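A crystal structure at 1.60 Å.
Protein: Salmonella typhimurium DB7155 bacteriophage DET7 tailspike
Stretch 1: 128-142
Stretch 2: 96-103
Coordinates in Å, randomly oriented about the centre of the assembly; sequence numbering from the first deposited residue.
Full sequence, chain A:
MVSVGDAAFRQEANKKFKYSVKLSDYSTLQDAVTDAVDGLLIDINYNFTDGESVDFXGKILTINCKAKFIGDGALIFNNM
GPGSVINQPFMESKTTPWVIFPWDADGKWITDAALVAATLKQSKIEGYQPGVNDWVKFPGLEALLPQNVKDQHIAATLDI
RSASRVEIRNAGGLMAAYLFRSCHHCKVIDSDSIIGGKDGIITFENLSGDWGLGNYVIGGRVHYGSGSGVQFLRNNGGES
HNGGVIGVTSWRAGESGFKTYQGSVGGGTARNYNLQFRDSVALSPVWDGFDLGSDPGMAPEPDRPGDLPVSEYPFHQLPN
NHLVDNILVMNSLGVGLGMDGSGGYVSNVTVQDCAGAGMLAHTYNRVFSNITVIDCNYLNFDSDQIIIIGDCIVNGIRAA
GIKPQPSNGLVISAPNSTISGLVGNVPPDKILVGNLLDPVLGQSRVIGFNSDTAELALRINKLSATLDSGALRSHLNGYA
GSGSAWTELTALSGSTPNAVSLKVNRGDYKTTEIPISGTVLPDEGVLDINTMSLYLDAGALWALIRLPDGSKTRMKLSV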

# COMPACT_ATOMS: atom_id res chain seq x y z
N TYR A 128 -3.16 -31.01 10.70
CA TYR A 128 -1.94 -31.02 11.52
C TYR A 128 -2.08 -31.88 12.77
O TYR A 128 -3.19 -32.14 13.28
CB TYR A 128 -1.53 -29.57 11.90
CG TYR A 128 -2.51 -28.84 12.81
CD1 TYR A 128 -3.66 -28.19 12.27
CD2 TYR A 128 -2.37 -28.84 14.18
CE1 TYR A 128 -4.53 -27.51 13.08
CE2 TYR A 128 -3.28 -28.19 14.99
CZ TYR A 128 -4.38 -27.53 14.45
OH TYR A 128 -5.29 -26.85 15.25
N GLN A 129 -0.93 -32.32 13.25
CA GLN A 129 -0.84 -33.10 14.49
C GLN A 129 -1.15 -32.23 15.70
O GLN A 129 -0.52 -31.19 15.89
CB GLN A 129 0.54 -33.69 14.65
CG GLN A 129 0.95 -34.69 13.57
CD GLN A 129 2.45 -34.87 13.51
OE1 GLN A 129 3.03 -35.51 14.37
NE2 GLN A 129 3.08 -34.30 12.46
N PRO A 130 -2.16 -32.58 16.48
CA PRO A 130 -2.58 -31.72 17.58
C PRO A 130 -1.62 -31.79 18.76
O PRO A 130 -0.88 -32.74 18.92
CB PRO A 130 -3.96 -32.27 17.95
CG PRO A 130 -3.90 -33.67 17.61
CD PRO A 130 -3.01 -33.79 16.39
N GLY A 131 -1.59 -30.72 19.57
CA GLY A 131 -0.72 -30.67 20.75
C GLY A 131 -1.24 -29.69 21.79
O GLY A 131 -2.40 -29.32 21.79
N VAL A 132 -0.33 -29.28 22.66
CA VAL A 132 -0.72 -28.54 23.88
C VAL A 132 -1.50 -27.27 23.56
O VAL A 132 -2.47 -26.95 24.23
CB VAL A 132 0.48 -28.28 24.79
CG1 VAL A 132 1.04 -29.64 25.31
CG2 VAL A 132 1.55 -27.52 24.12
N ASN A 133 -1.15 -26.58 22.45
CA ASN A 133 -1.91 -25.39 22.10
C ASN A 133 -3.36 -25.68 21.74
O ASN A 133 -4.24 -24.86 21.91
CB ASN A 133 -1.24 -24.63 20.93
CG ASN A 133 0.07 -24.01 21.31
OD1 ASN A 133 0.33 -23.66 22.47
ND2 ASN A 133 0.93 -23.84 20.30
N ASP A 134 -3.62 -26.88 21.20
CA ASP A 134 -4.96 -27.23 20.75
C ASP A 134 -5.86 -27.53 21.97
O ASP A 134 -7.06 -27.42 21.87
CB ASP A 134 -4.89 -28.39 19.81
CG ASP A 134 -4.14 -28.03 18.55
OD1 ASP A 134 -4.65 -27.11 17.87
OD2 ASP A 134 -3.02 -28.55 18.38
N TRP A 135 -5.24 -27.95 23.06
CA TRP A 135 -6.00 -28.21 24.30
C TRP A 135 -6.62 -26.92 24.81
O TRP A 135 -7.70 -26.95 25.41
CB TRP A 135 -5.13 -28.83 25.38
CG TRP A 135 -4.25 -29.97 24.98
CD1 TRP A 135 -3.15 -30.40 25.63
CD2 TRP A 135 -4.39 -30.85 23.83
NE1 TRP A 135 -2.59 -31.45 25.00
CE2 TRP A 135 -3.32 -31.76 23.89
CE3 TRP A 135 -5.30 -30.96 22.80
CZ2 TRP A 135 -3.12 -32.75 22.92
CZ3 TRP A 135 -5.10 -31.93 21.83
CH2 TRP A 135 -4.04 -32.79 21.90
N VAL A 136 -5.95 -25.78 24.57
CA VAL A 136 -6.47 -24.46 24.95
C VAL A 136 -7.42 -23.89 23.89
O VAL A 136 -8.49 -23.35 24.16
CB VAL A 136 -5.28 -23.47 25.13
CG1 VAL A 136 -5.75 -22.05 25.33
CG2 VAL A 136 -4.39 -23.87 26.27
N LYS A 137 -7.04 -24.05 22.61
CA LYS A 137 -7.85 -23.56 21.52
C LYS A 137 -9.20 -24.25 21.38
O LYS A 137 -10.19 -23.62 21.02
CB LYS A 137 -7.01 -23.66 20.22
CG LYS A 137 -7.58 -23.08 19.00
CD LYS A 137 -7.74 -21.56 19.01
CE LYS A 137 -6.49 -20.73 19.21
NZ LYS A 137 -6.72 -19.30 18.78
N PHE A 138 -9.26 -25.56 21.69
CA PHE A 138 -10.48 -26.34 21.54
C PHE A 138 -10.72 -27.03 22.91
O PHE A 138 -10.35 -28.20 23.12
CB PHE A 138 -10.35 -27.39 20.43
CG PHE A 138 -9.92 -26.82 19.08
CD1 PHE A 138 -10.79 -26.06 18.31
CD2 PHE A 138 -8.64 -27.04 18.61
CE1 PHE A 138 -10.39 -25.52 17.06
CE2 PHE A 138 -8.25 -26.50 17.35
CZ PHE A 138 -9.13 -25.76 16.60
N PRO A 139 -11.22 -26.27 23.89
CA PRO A 139 -11.37 -26.89 25.22
C PRO A 139 -12.25 -28.13 25.20
O PRO A 139 -13.37 -28.12 24.67
CB PRO A 139 -12.03 -25.80 26.07
CG PRO A 139 -11.91 -24.54 25.29
CD PRO A 139 -11.57 -24.84 23.89
N GLY A 140 -11.71 -29.19 25.80
CA GLY A 140 -12.31 -30.52 25.84
C GLY A 140 -11.63 -31.52 24.92
O GLY A 140 -11.86 -32.73 25.02
N LEU A 141 -10.85 -31.01 23.96
CA LEU A 141 -10.26 -31.89 22.95
C LEU A 141 -9.26 -32.86 23.56
O LEU A 141 -9.16 -34.02 23.12
CB LEU A 141 -9.60 -31.04 21.84
CG LEU A 141 -8.95 -31.84 20.73
CD1 LEU A 141 -9.94 -32.68 19.93
CD2 LEU A 141 -8.12 -30.89 19.83
N GLU A 142 -8.51 -32.40 24.56
CA GLU A 142 -7.45 -33.16 25.14
C GLU A 142 -7.99 -34.53 25.66
O GLU A 142 -7.35 -35.58 25.46
CB GLU A 142 -6.79 -32.37 26.27
CG GLU A 142 -5.58 -33.06 26.86
CD GLU A 142 -4.88 -32.29 27.97
OE1 GLU A 142 -5.44 -31.30 28.47
OE2 GLU A 142 -3.73 -32.65 28.31
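Stretch 2 96-103: TPWVIFPW

Residues 96-101 are extended and run antiparallel to the start of stretch 1, with strand geometry at Trp98 and Val99 and loop on both sides of it; the backbone bends at Pro102. A single antiparallel bridge pairs Ile100 with Tyr128, their CA atoms 5.6 Å apart: Ile100 N donates to Tyr128 O at 2.9 Å, and Tyr128 N donates to Ile100 O at 3.0 Å. The closest CA atoms across the stretches are those of Gln129 and Val99, 4.4 Å apart. Beyond Pro130, stretch 1 turns into a short helix that includes Asp134 to Lys137, and then a type II turn from Phe138 to Leu141, so that side chains from several of its segments gather over Ile100.

Ile100 is the centre of the contact. Its CA-to-CB bond points sideways, but chi1 of 60° (p) and chi2 of 164° (t) bring the end of the side chain closer to stretch 1. Ile100 CG1 lies over one face of the Tyr128 ring, 4.2 Å from the centroid and 15° off the normal, a CH-pi contact. Ile100 CD1 reaches further, to 3.7 Å from Tyr128 CZ, 4.0 Å from Pro130 CB, 4.3 Å from Phe138 CE2 and 4.4 Å from Leu141 CD2. Phe138 (chi1 m) and Leu141 (chi1 t, chi2 p) both start toward stretch 2, and with these rotamers Phe138 CE2 and Leu141 CD2 come to the Ile100 methyl.

Tyr128 begins the other way: its CA-to-CB bond points away, and chi1 of 65° (p) swings the ring back alongside stretch 2. The hydroxyl then donates to Asp134 OD1, with Tyr128 OH 2.7 Å from that oxygen. Asp134 (chi1 m) uses its second oxygen as well, Gly131 N donating to Asp134 OD2 at 2.9 Å; one carboxylate thus ties the tyrosine hydroxyl to the backbone entering the helix. Along the same ring, Tyr128 CE1 lies 4.0 Å from Pro102 CD and 4.2 Å from Trp103 CH2, the indole atom meeting the ring edge. Trp103, with chi1 at -58° (m), starts sideways but brings its end nearer. Pro102 also receives Phe138, whose CZ lies 3.8 Å from Pro102 CB.

At the earlier end of stretch 2, Gln129 points away overall, yet with chi1 m and chi2 t its chain passes Trp98 and Pro97: Gln129 CG is 3.6 Å from Trp98 O, and Gln129 CD is 3.7 Å from Pro97 CB. Its side-chain amide atoms, OE1 and NE2, are hydrogen-bonded elsewhere in the structure. Val99 (chi1 m) puts CG1 3.8 Å from Gln129 N, while the end of Trp98 leads away from stretch 1.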

# COMPACT_ATOMS: atom_id res chain seq x y z
N THR A 96 2.89 -41.67 8.38
CA THR A 96 1.70 -40.88 8.04
C THR A 96 1.01 -40.62 9.40
O THR A 96 0.49 -41.56 10.01
CB THR A 96 0.76 -41.64 7.09
OG1 THR A 96 1.40 -41.83 5.81
CG2 THR A 96 -0.52 -40.91 6.87
N PRO A 97 1.09 -39.40 9.91
CA PRO A 97 0.62 -39.13 11.27
C PRO A 97 -0.91 -39.00 11.38
O PRO A 97 -1.60 -38.80 10.37
CB PRO A 97 1.28 -37.76 11.56
CG PRO A 97 1.41 -37.17 10.27
CD PRO A 97 1.61 -38.19 9.26
N TRP A 98 -1.46 -39.10 12.60
CA TRP A 98 -2.83 -38.74 12.88
C TRP A 98 -2.90 -37.20 12.94
O TRP A 98 -2.13 -36.56 13.66
CB TRP A 98 -3.29 -39.28 14.21
CG TRP A 98 -3.40 -40.78 14.21
CD1 TRP A 98 -2.47 -41.64 14.65
CD2 TRP A 98 -4.50 -41.55 13.75
NE1 TRP A 98 -2.92 -42.96 14.49
CE2 TRP A 98 -4.16 -42.92 13.92
CE3 TRP A 98 -5.72 -41.23 13.19
CZ2 TRP A 98 -5.01 -43.95 13.56
CZ3 TRP A 98 -6.58 -42.30 12.81
CH2 TRP A 98 -6.21 -43.62 13.00
N VAL A 99 -3.85 -36.64 12.22
CA VAL A 99 -4.02 -35.18 12.21
C VAL A 99 -5.47 -34.78 12.47
O VAL A 99 -6.39 -35.55 12.22
CB VAL A 99 -3.57 -34.59 10.85
CG1 VAL A 99 -2.14 -34.85 10.64
CG2 VAL A 99 -4.43 -35.03 9.70
N ILE A 100 -5.65 -33.56 13.00
CA ILE A 100 -6.95 -32.91 13.02
C ILE A 100 -7.09 -31.90 11.87
O ILE A 100 -6.09 -31.54 11.22
CB ILE A 100 -7.26 -32.23 14.38
CG1 ILE A 100 -6.22 -31.17 14.70
CG2 ILE A 100 -7.40 -33.27 15.48
CD1 ILE A 100 -6.61 -30.19 15.78
N PHE A 101 -8.35 -31.60 11.55
CA PHE A 101 -8.71 -30.79 10.41
C PHE A 101 -9.90 -29.90 10.77
O PHE A 101 -11.05 -30.16 10.36
CB PHE A 101 -9.01 -31.67 9.20
CG PHE A 101 -9.00 -30.96 7.89
CD1 PHE A 101 -7.80 -30.74 7.21
CD2 PHE A 101 -10.16 -30.50 7.32
CE1 PHE A 101 -7.80 -30.10 5.96
CE2 PHE A 101 -10.14 -29.85 6.07
CZ PHE A 101 -8.96 -29.67 5.40
N PRO A 102 -9.63 -28.80 11.54
CA PRO A 102 -10.71 -27.98 12.07
C PRO A 102 -11.36 -27.02 11.03
O PRO A 102 -11.62 -25.86 11.36
CB PRO A 102 -10.04 -27.21 13.22
CG PRO A 102 -8.56 -27.09 12.77
CD PRO A 102 -8.31 -28.42 12.08
N TRP A 103 -11.51 -27.48 9.80
CA TRP A 103 -12.24 -26.73 8.75
C TRP A 103 -13.27 -27.65 8.13
O TRP A 103 -12.97 -28.80 7.82
CB TRP A 103 -11.28 -26.23 7.67
CG TRP A 103 -10.20 -25.35 8.22
CD1 TRP A 103 -10.21 -23.98 8.41
CD2 TRP A 103 -8.89 -25.79 8.64
NE1 TRP A 103 -9.02 -23.58 8.94
CE2 TRP A 103 -8.21 -24.66 9.13
CE3 TRP A 103 -8.26 -27.03 8.66
CZ2 TRP A 103 -6.91 -24.74 9.62
CZ3 TRP A 103 -6.97 -27.12 9.16
CH2 TRP A 103 -6.32 -25.98 9.65